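Local coordinates for aerobactin synthase IucC (Klebsiella pneumoniae, PDB 6CN7) that catalyses the attachment of a second N6-acetyl-N6-hydroxylysine to the citryl intermediate, using ATP, to complete the siderophore aerobactin, at the interface of chains A and B. Sequence-based numbering; all coordinates share one arbitrary frame. Chains: chain A/B, Aerobactin synthase IucC.

The interface of chains A and B. Residues chain A 99, 102-103, 106, 151-152, 155; chain B 232, 236, 239-240.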
loop_
_atom_site.group_PDB
_atom_site.type_symbol
_atom_site.label_atom_id
_atom_site.label_comp_id
_atom_site.label_asym_id
_atom_site.label_seq_id
_atom_site.Cartn_x
_atom_site.Cartn_y
_atom_site.Cartn_z
ATOM N N GLN A 99 -14.747 2.503 7.225
ATOM C CA GLN A 99 -13.362 2.957 7.176
ATOM C C GLN A 99 -13.291 4.472 7.050
ATOM O O GLN A 99 -12.502 5.122 7.745
ATOM C CB GLN A 99 -12.632 2.271 6.021
ATOM C CG GLN A 99 -12.389 0.791 6.263
ATOM C CD GLN A 99 -11.729 0.101 5.087
ATOM O OE1 GLN A 99 -11.693 0.635 3.977
ATOM N NE2 GLN A 99 -11.199 -1.093 5.325
ATOM N N TYR A 102 -14.274 5.757 10.523
ATOM C CA TYR A 102 -13.243 5.653 11.546
ATOM C C TYR A 102 -12.026 6.496 11.196
ATOM O O TYR A 102 -11.340 6.996 12.096
ATOM C CB TYR A 102 -12.853 4.189 11.758
ATOM C CG TYR A 102 -13.884 3.415 12.549
ATOM C CD1 TYR A 102 -14.076 3.668 13.900
ATOM C CD2 TYR A 102 -14.672 2.438 11.949
ATOM C CE1 TYR A 102 -15.018 2.973 14.634
ATOM C CE2 TYR A 102 -15.619 1.734 12.679
ATOM C CZ TYR A 102 -15.785 2.008 14.021
ATOM O OH TYR A 102 -16.722 1.317 14.756
ATOM N N ALA A 103 -11.744 6.679 9.905
ATOM C CA ALA A 103 -10.715 7.634 9.515
ATOM C C ALA A 103 -11.066 9.042 9.978
ATOM O O ALA A 103 -10.175 9.818 10.343
ATOM C CB ALA A 103 -10.513 7.612 8.000
ATOM N N LEU A 106 -10.598 9.242 13.878
ATOM C CA LEU A 106 -9.175 9.337 14.177
ATOM C C LEU A 106 -8.679 10.764 13.990
ATOM O O LEU A 106 -7.975 11.306 14.850
ATOM C CB LEU A 106 -8.388 8.368 13.292
ATOM C CG LEU A 106 -8.469 6.892 13.690
ATOM C CD1 LEU A 106 -7.868 6.011 12.607
ATOM C CD2 LEU A 106 -7.765 6.649 15.018
ATOM N N GLY A 151 -4.995 3.805 5.385
ATOM C CA GLY A 151 -5.054 3.344 6.755
ATOM C C GLY A 151 -4.454 4.355 7.713
ATOM O O GLY A 151 -4.063 5.462 7.337
ATOM N N LYS A 152 -4.376 3.951 8.984
ATOM C CA LYS A 152 -3.881 4.853 10.020
ATOM C C LYS A 152 -2.488 5.379 9.693
ATOM O O LYS A 152 -2.168 6.530 10.013
ATOM C CB LYS A 152 -3.875 4.141 11.372
ATOM C CG LYS A 152 -3.511 5.028 12.556
ATOM C CD LYS A 152 -3.832 4.344 13.882
ATOM C CE LYS A 152 -3.403 5.190 15.072
ATOM N NZ LYS A 152 -1.922 5.241 15.220
ATOM N N LEU A 155 -2.792 8.064 6.748
ATOM C CA LEU A 155 -3.453 9.252 7.280
ATOM C C LEU A 155 -2.484 10.096 8.097
ATOM O O LEU A 155 -2.381 11.314 7.901
ATOM C CB LEU A 155 -4.656 8.843 8.131
ATOM C CG LEU A 155 -5.818 8.174 7.387
ATOM C CD1 LEU A 155 -6.788 7.514 8.361
ATOM C CD2 LEU A 155 -6.548 9.185 6.519
ATOM N N SER B 232 -3.205 -1.626 9.253
ATOM C CA SER B 232 -3.545 -0.228 9.486
ATOM C C SER B 232 -4.851 0.167 8.806
ATOM O O SER B 232 -5.456 1.174 9.192
ATOM C CB SER B 232 -2.414 0.681 9.004
ATOM O OG SER B 232 -2.305 0.652 7.593
ATOM N N ILE B 236 -8.773 -0.825 11.091
ATOM C CA ILE B 236 -8.790 0.571 11.513
ATOM C C ILE B 236 -9.865 0.798 12.565
ATOM O O ILE B 236 -9.707 1.645 13.452
ATOM C CB ILE B 236 -8.982 1.496 10.294
ATOM C CG1 ILE B 236 -8.805 2.957 10.708
ATOM C CG2 ILE B 236 -10.357 1.287 9.663
ATOM C CD1 ILE B 236 -8.677 3.912 9.540
ATOM N N LEU B 239 -8.374 -0.131 15.865
ATOM C CA LEU B 239 -7.419 0.888 16.288
ATOM C C LEU B 239 -8.134 2.155 16.741
ATOM O O LEU B 239 -7.771 2.746 17.764
ATOM C CB LEU B 239 -6.449 1.199 15.149
ATOM C CG LEU B 239 -5.584 0.028 14.676
ATOM C CD1 LEU B 239 -4.886 0.369 13.371
ATOM C CD2 LEU B 239 -4.566 -0.346 15.739
ATOM N N ALA B 240 -9.153 2.587 15.996
ATOM C CA ALA B 240 -9.867 3.807 16.355
ATOM C C ALA B 240 -10.557 3.670 17.707
ATOM O O ALA B 240 -10.652 4.642 18.466
ATOM C CB ALA B 240 -10.886 4.155 15.268
#
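B:Ile236 turns CG1 anti to its backbone N (chi1 -172°), which carries the CG1-CD1 arm to A:Leu106 and leaves CG2 to meet A:Gln99; A:Leu106, with CG anti to its carbonyl carbon (chi1 -76°), extends its methyl CD1 towards that arm, and the two chains cross obliquely. They meet in the deposited pair of chains, which may or may not be the dimer formed in solution. A:Leu106 CD1 lies 3.7 Å from B:Ile236 CG1 and also touches the terminal methyl CD1. Isoleucine suits this place because its two branches reach different neighbours: CD1 points towards A:Leu106 and A:Ala103, with A:Leu155 at the margin, while CG2 packs 4.0 Å from CG of A:Gln99, whose extended chain offers aliphatic carbon ahead of its amide. The small A:Ala103 probably helps the isoleucine tip approach the backbone of helix 91-114. One turn farther along helix 236-241, B:Ala240 puts CB 3.5 Å from CD1 of A:Tyr102, tilted above the ring plane and well away from the hydroxyl. Its short side chain also allows A:Leu106 CD2 within 3.8 Å of B:Ala240 CA. At the other flank, A:Lys152 rests its methylene CD against CD1 of B:Leu239. A:Gly151, without a side chain, brings its CA close to the backbone of B:Ser232. The two-fold symmetry repeats this mainly apolar patch with the chains exchanged. A backbone hydrogen bond joins helix 152-158 to helix 224-234: A:Lys152 N donates to B:Ser232 O at 3.0 Å, nearly straight (164° at H) but from above the carbonyl plane.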